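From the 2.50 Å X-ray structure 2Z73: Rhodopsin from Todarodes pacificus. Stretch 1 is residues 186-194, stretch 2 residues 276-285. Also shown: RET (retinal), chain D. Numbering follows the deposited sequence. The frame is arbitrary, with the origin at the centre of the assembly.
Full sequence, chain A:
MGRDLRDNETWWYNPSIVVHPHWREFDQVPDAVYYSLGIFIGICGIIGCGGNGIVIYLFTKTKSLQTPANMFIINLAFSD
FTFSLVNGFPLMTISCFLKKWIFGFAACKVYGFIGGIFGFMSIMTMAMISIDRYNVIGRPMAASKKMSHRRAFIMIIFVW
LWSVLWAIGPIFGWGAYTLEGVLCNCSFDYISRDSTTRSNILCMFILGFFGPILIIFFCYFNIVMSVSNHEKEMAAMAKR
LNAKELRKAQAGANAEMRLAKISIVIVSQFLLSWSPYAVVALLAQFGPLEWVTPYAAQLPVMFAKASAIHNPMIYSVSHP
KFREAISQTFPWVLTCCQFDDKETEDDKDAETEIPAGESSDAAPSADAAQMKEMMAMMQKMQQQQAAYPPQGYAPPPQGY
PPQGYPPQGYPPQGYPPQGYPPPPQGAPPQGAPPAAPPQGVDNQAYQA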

# COMPACT_ATOMS: atom_id res chain seq x y z
N CYS A 186 5.21 7.48 -16.70
CA CYS A 186 4.45 6.54 -17.50
C CYS A 186 3.38 5.83 -16.69
O CYS A 186 3.37 5.91 -15.47
N SER A 187 2.47 5.18 -17.38
CA SER A 187 1.38 4.44 -16.75
C SER A 187 0.75 3.59 -17.84
O SER A 187 1.29 3.52 -18.95
N PHE A 188 -0.37 2.94 -17.55
CA PHE A 188 -1.02 2.12 -18.57
C PHE A 188 -1.86 3.02 -19.47
O PHE A 188 -2.08 4.19 -19.16
N ASP A 189 -2.33 2.48 -20.59
CA ASP A 189 -3.14 3.25 -21.53
C ASP A 189 -4.64 3.15 -21.19
O ASP A 189 -5.27 2.11 -21.41
N TYR A 190 -5.19 4.23 -20.65
CA TYR A 190 -6.61 4.27 -20.29
C TYR A 190 -7.39 5.11 -21.29
O TYR A 190 -8.57 5.39 -21.10
N ILE A 191 -6.71 5.51 -22.36
CA ILE A 191 -7.34 6.31 -23.40
C ILE A 191 -7.84 5.43 -24.56
O ILE A 191 -9.03 5.45 -24.88
N SER A 192 -6.95 4.67 -25.17
CA SER A 192 -7.32 3.78 -26.26
C SER A 192 -8.50 2.92 -25.84
O SER A 192 -8.51 2.36 -24.75
N ARG A 193 -9.50 2.80 -26.72
CA ARG A 193 -10.70 2.04 -26.40
C ARG A 193 -10.94 0.75 -27.18
O ARG A 193 -12.08 0.29 -27.28
N ASP A 194 -9.87 0.16 -27.72
CA ASP A 194 -10.00 -1.08 -28.47
C ASP A 194 -10.32 -2.22 -27.53
O ASP A 194 -10.11 -2.12 -26.32
N PRO A 276 -9.11 8.33 -6.62
CA PRO A 276 -9.30 9.49 -7.49
C PRO A 276 -8.77 9.21 -8.91
O PRO A 276 -9.53 9.25 -9.88
N TYR A 277 -7.47 8.92 -9.00
CA TYR A 277 -6.80 8.64 -10.27
C TYR A 277 -7.55 7.55 -11.01
O TYR A 277 -7.78 7.64 -12.22
N ALA A 278 -7.94 6.51 -10.28
CA ALA A 278 -8.67 5.41 -10.89
C ALA A 278 -9.88 5.96 -11.63
O ALA A 278 -10.12 5.62 -12.79
N VAL A 279 -10.63 6.83 -10.95
CA VAL A 279 -11.82 7.43 -11.52
C VAL A 279 -11.49 8.20 -12.79
O VAL A 279 -12.11 7.97 -13.83
N VAL A 280 -10.53 9.11 -12.72
CA VAL A 280 -10.16 9.89 -13.89
C VAL A 280 -9.79 8.98 -15.04
O VAL A 280 -10.00 9.33 -16.21
N ALA A 281 -9.23 7.82 -14.73
CA ALA A 281 -8.85 6.88 -15.78
C ALA A 281 -10.11 6.36 -16.44
O ALA A 281 -10.23 6.37 -17.67
N LEU A 282 -11.05 5.92 -15.62
CA LEU A 282 -12.31 5.38 -16.12
C LEU A 282 -13.06 6.36 -17.00
O LEU A 282 -13.67 5.96 -17.99
N LEU A 283 -13.03 7.64 -16.65
CA LEU A 283 -13.70 8.65 -17.45
C LEU A 283 -13.06 8.68 -18.83
O LEU A 283 -13.75 8.76 -19.84
N ALA A 284 -11.74 8.60 -18.86
CA ALA A 284 -11.01 8.63 -20.11
C ALA A 284 -11.30 7.41 -20.97
O ALA A 284 -11.22 7.48 -22.20
N GLN A 285 -11.65 6.30 -20.34
CA GLN A 285 -11.92 5.08 -21.08
C GLN A 285 -13.40 4.84 -21.35
O GLN A 285 -13.76 4.07 -22.25

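Stretch 1 runs as a short strand, 186-188, and then a loop along helix 276-285. The two bury 505 Å² between them. Tyr190 and Gln285 are the most heavily covered residues.

Tyr190 is the main bump on the loop. With chi1 p, its ring lies against the small side chains of the helix. Ala281 CA sits over one ring face, and Ala284 CB is 3.6 Å from Tyr190 CD2. The two alanines leave a shallow hollow, and the ring fills it. Tyr190 CB also meets Ala281 CB at 4.0 Å. Ala284 points toward the loop; Ala281 points sideways.

Tyr277, chi1 t, extends its long ring from the helix toward the strand. Its hydroxyl reaches the edge of the Tyr190 ring, with Tyr277 OH 3.2 Å from Tyr190 CE1. Ser187, chi1 t, points toward the helix and donates a hydrogen bond from Ser187 OG to Tyr277 OH at 3.0 Å.

Phe188, chi1 p, starts sideways, but its ring end comes nearer the helix. Phe188 CE2 lies 4.3 Å from Tyr277 CE1. The same ring borders retinal, with Phe188 CD2 3.6 Å from RET C19. Ser187 OG is 3.6 Å from RET C12, and Ala278 CB is 3.7 Å from RET C2. Cys186 points away from the helix.

Gln285, chi1 t and chi2 p, folds its amide into the curve of the loop. Gln285 NE2 donates to Tyr190 O at 3.1 Å and to Ser192 O at 2.8 Å. Asp189 braces this turn from within: Asp189 OD1 accepts from Ile191 N at 3.0 Å and from Ser192 N at 3.2 Å.

Arg193, chi1 m, starts sideways, but its guanidinium comes nearer the helix, beside Ala284 and Gln285. Arg193 NH1 donates to Ala284 O at 3.2 Å, and Gln285 O lies over one guanidinium face.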

# COMPACT_ATOMS: atom_id res chain seq x y z
CB CYS A 186 5.42 5.56 -18.17
SG CYS A 186 6.27 6.34 -19.59
CB SER A 187 0.34 5.42 -16.19
OG SER A 187 -0.66 4.73 -15.45
CB PHE A 188 -1.88 1.04 -17.93
CG PHE A 188 -2.98 1.55 -17.04
CD1 PHE A 188 -4.31 1.50 -17.45
CD2 PHE A 188 -2.68 2.07 -15.79
CE1 PHE A 188 -5.34 1.95 -16.62
CE2 PHE A 188 -3.70 2.53 -14.95
CZ PHE A 188 -5.03 2.46 -15.37
CB ASP A 189 -2.88 2.75 -22.95
CG ASP A 189 -3.48 3.64 -24.00
OD1 ASP A 189 -4.09 4.67 -23.64
OD2 ASP A 189 -3.33 3.31 -25.19
CB TYR A 190 -6.78 4.85 -18.87
CG TYR A 190 -5.98 6.11 -18.61
CD1 TYR A 190 -4.94 6.12 -17.68
CD2 TYR A 190 -6.25 7.29 -19.30
CE1 TYR A 190 -4.19 7.27 -17.44
CE2 TYR A 190 -5.50 8.44 -19.08
CZ TYR A 190 -4.47 8.42 -18.14
OH TYR A 190 -3.72 9.56 -17.93
CB ILE A 191 -6.35 7.36 -23.92
CG1 ILE A 191 -5.99 8.33 -22.79
CG2 ILE A 191 -6.95 8.09 -25.09
CD1 ILE A 191 -4.91 9.33 -23.16
CB SER A 192 -6.14 2.87 -26.63
OG SER A 192 -5.10 3.63 -27.23
CB ARG A 193 -11.91 2.94 -26.54
CG ARG A 193 -11.81 4.18 -25.70
CD ARG A 193 -13.13 4.90 -25.65
NE ARG A 193 -13.08 6.05 -24.75
CZ ARG A 193 -14.13 6.81 -24.48
NH1 ARG A 193 -14.02 7.84 -23.66
NH2 ARG A 193 -15.30 6.54 -25.03
CB ASP A 194 -8.72 -1.41 -29.23
CG ASP A 194 -7.51 -1.41 -28.33
OD1 ASP A 194 -6.91 -0.33 -28.14
OD2 ASP A 194 -7.17 -2.50 -27.81
CB PRO A 276 -8.52 10.59 -6.78
CG PRO A 276 -8.65 10.21 -5.34
CD PRO A 276 -8.45 8.72 -5.36
CB TYR A 277 -5.35 8.21 -10.03
CG TYR A 277 -4.54 7.90 -11.28
CD1 TYR A 277 -4.24 6.59 -11.64
CD2 TYR A 277 -4.11 8.94 -12.11
CE1 TYR A 277 -3.53 6.31 -12.81
CE2 TYR A 277 -3.39 8.68 -13.28
CZ TYR A 277 -3.10 7.36 -13.62
OH TYR A 277 -2.38 7.12 -14.78
CB ALA A 278 -9.11 4.42 -9.83
CB VAL A 279 -12.52 8.35 -10.47
CG1 VAL A 279 -13.56 9.24 -11.14
CG2 VAL A 279 -13.21 7.49 -9.42
CB VAL A 280 -8.95 10.79 -13.62
CG1 VAL A 280 -8.57 11.54 -14.90
CG2 VAL A 280 -9.27 11.75 -12.49
CB ALA A 281 -8.05 5.73 -15.18
CB LEU A 282 -13.19 4.93 -14.96
CG LEU A 282 -12.73 3.59 -14.38
CD1 LEU A 282 -13.58 3.22 -13.18
CD2 LEU A 282 -12.81 2.52 -15.46
CB LEU A 283 -13.57 10.04 -16.80
CG LEU A 283 -14.57 10.45 -15.72
CD1 LEU A 283 -14.71 9.37 -14.65
CD2 LEU A 283 -14.09 11.75 -15.10
CB ALA A 284 -9.51 8.73 -19.83
CB GLN A 285 -11.34 3.88 -20.31
CG GLN A 285 -11.66 2.51 -20.90
CD GLN A 285 -10.97 2.25 -22.22
OE1 GLN A 285 -11.15 1.20 -22.83
NE2 GLN A 285 -10.17 3.21 -22.66
C1 RET D . -6.11 1.05 -10.74
C2 RET D . -7.14 1.31 -9.60
C3 RET D . -6.54 1.71 -8.26
C4 RET D . -5.43 0.76 -7.79
C5 RET D . -4.41 0.45 -8.89
C6 RET D . -4.69 0.58 -10.23
C7 RET D . -3.67 0.29 -11.31
C8 RET D . -2.55 1.09 -11.59
C9 RET D . -1.43 0.93 -12.53
C10 RET D . -0.54 1.93 -12.47
C11 RET D . 0.71 2.13 -13.15
C12 RET D . 1.57 3.19 -13.03
C13 RET D . 1.53 4.52 -12.32
C14 RET D . 2.63 5.34 -12.33
C15 RET D . 2.67 6.65 -11.67
C16 RET D . -6.70 0.03 -11.71
C17 RET D . -6.03 2.39 -11.54
C18 RET D . -3.11 0.01 -8.28
C19 RET D . -1.34 -0.30 -13.43
C20 RET D . 0.21 4.89 -11.60